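Local coordinates for protein CsuC (Acinetobacter baumannii, PDB 6FJY) that probably acts as the periplasmic chaperone of the archaic chaperone-usher Csu pili, holding pilus subunits such as the tip adhesin CsuE ready for assembly, at residues L74-G83 with L120-G128. Sequence-based numbering, arbitrary orientation.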
loop_
_atom_site.group_PDB
_atom_site.type_symbol
_atom_site.label_atom_id
_atom_site.label_comp_id
_atom_site.label_asym_id
_atom_site.label_seq_id
_atom_site.Cartn_x
_atom_site.Cartn_y
_atom_site.Cartn_z
ATOM N N LEU A 74 -9.159 -3.067 9.233
ATOM C CA LEU A 74 -9.169 -1.827 10.006
ATOM C C LEU A 74 -10.552 -1.207 9.878
ATOM O O LEU A 74 -10.905 -0.690 8.814
ATOM C CB LEU A 74 -8.091 -0.864 9.527
ATOM C CG LEU A 74 -6.691 -1.452 9.463
ATOM C CD1 LEU A 74 -5.731 -0.435 8.920
ATOM C CD2 LEU A 74 -6.279 -1.879 10.865
ATOM N N THR A 75 -11.327 -1.258 10.961
ATOM C CA THR A 75 -12.740 -0.898 10.951
ATOM C C THR A 75 -12.993 0.301 11.856
ATOM O O THR A 75 -12.529 0.326 13.003
ATOM C CB THR A 75 -13.606 -2.081 11.396
ATOM O OG1 THR A 75 -13.318 -3.214 10.573
ATOM C CG2 THR A 75 -15.080 -1.752 11.256
ATOM N N LYS A 76 -13.747 1.280 11.344
ATOM C CA LYS A 76 -14.163 2.438 12.134
ATOM C C LYS A 76 -15.245 2.037 13.126
ATOM O O LYS A 76 -16.267 1.464 12.741
ATOM C CB LYS A 76 -14.681 3.565 11.244
ATOM C CG LYS A 76 -13.695 4.061 10.246
ATOM C CD LYS A 76 -14.199 5.273 9.486
ATOM C CE LYS A 76 -15.463 5.028 8.727
ATOM N NZ LYS A 76 -15.634 6.149 7.761
ATOM N N SER A 77 -15.010 2.311 14.406
ATOM C CA SER A 77 -16.016 2.018 15.424
ATOM C C SER A 77 -17.123 3.056 15.445
ATOM O O SER A 77 -18.258 2.749 15.831
ATOM C CB SER A 77 -15.369 1.976 16.801
ATOM O OG SER A 77 -14.975 3.293 17.163
ATOM N N VAL A 78 -16.795 4.293 15.079
ATOM C CA VAL A 78 -17.725 5.408 15.071
ATOM C C VAL A 78 -17.450 6.221 13.812
ATOM O O VAL A 78 -16.435 6.042 13.139
ATOM C CB VAL A 78 -17.590 6.289 16.334
ATOM C CG1 VAL A 78 -17.852 5.473 17.599
ATOM C CG2 VAL A 78 -16.209 6.919 16.391
ATOM N N ASN A 79 -18.379 7.115 13.486
ATOM C CA ASN A 79 -18.201 7.996 12.343
ATOM C C ASN A 79 -17.451 9.258 12.742
ATOM O O ASN A 79 -17.603 9.776 13.851
ATOM C CB ASN A 79 -19.551 8.330 11.716
ATOM C CG ASN A 79 -20.190 7.114 11.065
ATOM O OD1 ASN A 79 -19.561 6.436 10.250
ATOM N ND2 ASN A 79 -21.423 6.804 11.456
ATOM N N LEU A 80 -16.643 9.742 11.824
ATOM C CA LEU A 80 -15.744 10.863 12.027
ATOM C C LEU A 80 -16.437 12.181 11.711
ATOM O O LEU A 80 -17.422 12.214 10.965
ATOM C CB LEU A 80 -14.503 10.684 11.153
ATOM C CG LEU A 80 -13.870 9.311 11.414
ATOM C CD1 LEU A 80 -12.901 8.916 10.312
ATOM C CD2 LEU A 80 -13.211 9.268 12.797
ATOM N N PRO A 81 -15.949 13.290 12.272
ATOM C CA PRO A 81 -16.550 14.593 11.962
ATOM C C PRO A 81 -16.464 14.900 10.479
ATOM O O PRO A 81 -15.530 14.495 9.784
ATOM C CB PRO A 81 -15.708 15.580 12.779
ATOM C CG PRO A 81 -15.081 14.747 13.847
ATOM C CD PRO A 81 -14.854 13.410 13.252
ATOM N N ASP A 82 -17.479 15.604 9.995
ATOM C CA ASP A 82 -17.546 15.962 8.590
ATOM C C ASP A 82 -16.361 16.851 8.234
ATOM O O ASP A 82 -15.947 17.705 9.024
ATOM C CB ASP A 82 -18.872 16.683 8.290
ATOM C CG ASP A 82 -20.110 15.852 8.658
ATOM O OD1 ASP A 82 -19.967 14.719 9.160
ATOM O OD2 ASP A 82 -21.241 16.339 8.433
ATOM N N GLY A 83 -15.804 16.630 7.042
ATOM C CA GLY A 83 -14.722 17.443 6.521
ATOM C C GLY A 83 -13.388 17.318 7.222
ATOM O O GLY A 83 -12.581 18.244 7.151
ATOM N N LEU A 120 -1.754 5.919 8.617
ATOM C CA LEU A 120 -3.130 5.547 8.332
ATOM C C LEU A 120 -4.017 6.779 8.447
ATOM O O LEU A 120 -3.922 7.521 9.431
ATOM C CB LEU A 120 -3.586 4.469 9.303
ATOM C CG LEU A 120 -5.049 4.077 9.176
ATOM C CD1 LEU A 120 -5.333 3.390 7.813
ATOM C CD2 LEU A 120 -5.418 3.211 10.332
ATOM N N PHE A 121 -4.841 7.022 7.432
ATOM C CA PHE A 121 -5.730 8.179 7.434
ATOM C C PHE A 121 -7.171 7.767 7.189
ATOM O O PHE A 121 -7.459 7.005 6.268
ATOM C CB PHE A 121 -5.321 9.201 6.383
ATOM C CG PHE A 121 -3.953 9.749 6.597
ATOM C CD1 PHE A 121 -3.738 10.739 7.532
ATOM C CD2 PHE A 121 -2.878 9.286 5.850
ATOM C CE1 PHE A 121 -2.466 11.260 7.742
ATOM C CE2 PHE A 121 -1.608 9.800 6.063
ATOM C CZ PHE A 121 -1.406 10.793 7.003
ATOM N N ALA A 122 -8.078 8.329 7.985
ATOM C CA ALA A 122 -9.506 8.110 7.821
ATOM C C ALA A 122 -10.228 9.448 7.652
ATOM O O ALA A 122 -9.817 10.478 8.201
ATOM C CB ALA A 122 -10.073 7.317 9.005
ATOM N N TYR A 123 -11.306 9.425 6.873
ATOM C CA TYR A 123 -11.928 10.638 6.367
ATOM C C TYR A 123 -13.382 10.723 6.793
ATOM O O TYR A 123 -14.131 9.748 6.680
ATOM C CB TYR A 123 -11.810 10.717 4.837
ATOM C CG TYR A 123 -10.371 10.877 4.428
ATOM C CD1 TYR A 123 -9.789 12.137 4.386
ATOM C CD2 TYR A 123 -9.572 9.765 4.145
ATOM C CE1 TYR A 123 -8.458 12.288 4.044
ATOM C CE2 TYR A 123 -8.232 9.906 3.799
ATOM C CZ TYR A 123 -7.679 11.162 3.767
ATOM O OH TYR A 123 -6.361 11.333 3.429
ATOM N N GLY A 124 -13.758 11.890 7.302
ATOM C CA GLY A 124 -15.145 12.225 7.497
ATOM C C GLY A 124 -15.794 12.655 6.199
ATOM O O GLY A 124 -15.174 12.693 5.139
ATOM N N LYS A 125 -17.076 13.002 6.302
ATOM C CA LYS A 125 -17.874 13.284 5.120
ATOM C C LYS A 125 -17.353 14.510 4.391
ATOM O O LYS A 125 -16.955 15.498 5.011
ATOM C CB LYS A 125 -19.334 13.506 5.518
ATOM C CG LYS A 125 -19.970 12.309 6.208
ATOM C CD LYS A 125 -19.783 11.032 5.395
ATOM C CE LYS A 125 -20.536 11.089 4.070
ATOM N NZ LYS A 125 -20.341 9.844 3.275
ATOM N N GLY A 126 -17.356 14.444 3.062
ATOM C CA GLY A 126 -17.008 15.602 2.266
ATOM C C GLY A 126 -15.535 15.800 2.014
ATOM O O GLY A 126 -15.147 16.879 1.546
ATOM N N ILE A 127 -14.700 14.816 2.357
ATOM C CA ILE A 127 -13.256 14.894 2.164
ATOM C C ILE A 127 -12.718 13.477 2.014
ATOM O O ILE A 127 -13.247 12.536 2.611
ATOM C CB ILE A 127 -12.588 15.640 3.339
ATOM C CG1 ILE A 127 -11.103 15.887 3.069
ATOM C CG2 ILE A 127 -12.785 14.865 4.642
ATOM C CD1 ILE A 127 -10.455 16.801 4.106
ATOM N N GLY A 128 -11.684 13.322 1.177
ATOM C CA GLY A 128 -11.118 12.023 0.883
ATOM C C GLY A 128 -9.605 12.061 0.751
ATOM O O GLY A 128 -8.968 13.098 0.936
#
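L74 reaches across the Ig-like β-sandwich of the PapD-type N-terminal domain to meet L120 of strand 109-123, while the loop after strand 69-76 runs on beside the end of that strand. Two leucines make the apolar part of the contact with strand 109-123. L74 and L120 approach tip to tip, CD1 of L74 lying 3.9 Å from CD2 of L120. L80 folds down from the loop: with CG anti to the carbonyl carbon (chi1 -54°), its CD1 is directed onto CB of A122, 3.5 Å away, and Q86 and Y88 of strand 85-95 also touch this leucine. Farther along, CG2 of I127 rests 3.6 Å from C of G83.

K125 and D82 cross without a salt bridge or hydrogen bond between them. CG of K125 lies 3.8 Å from OD1 of D82, but the lysine chain bends at chi2 and chi3, and its amino group turns from the aspartate.

The polar contacts are backbone to backbone. CA of G124 points its hydrogen almost straight at O of P81 (3.2 Å), and the absence of a side chain lets the two backbones come this close. The type II turn from G124 to I127 presents the K125 carbonyl to the loop, where N of G83 donates to O of K125 at 2.6 Å.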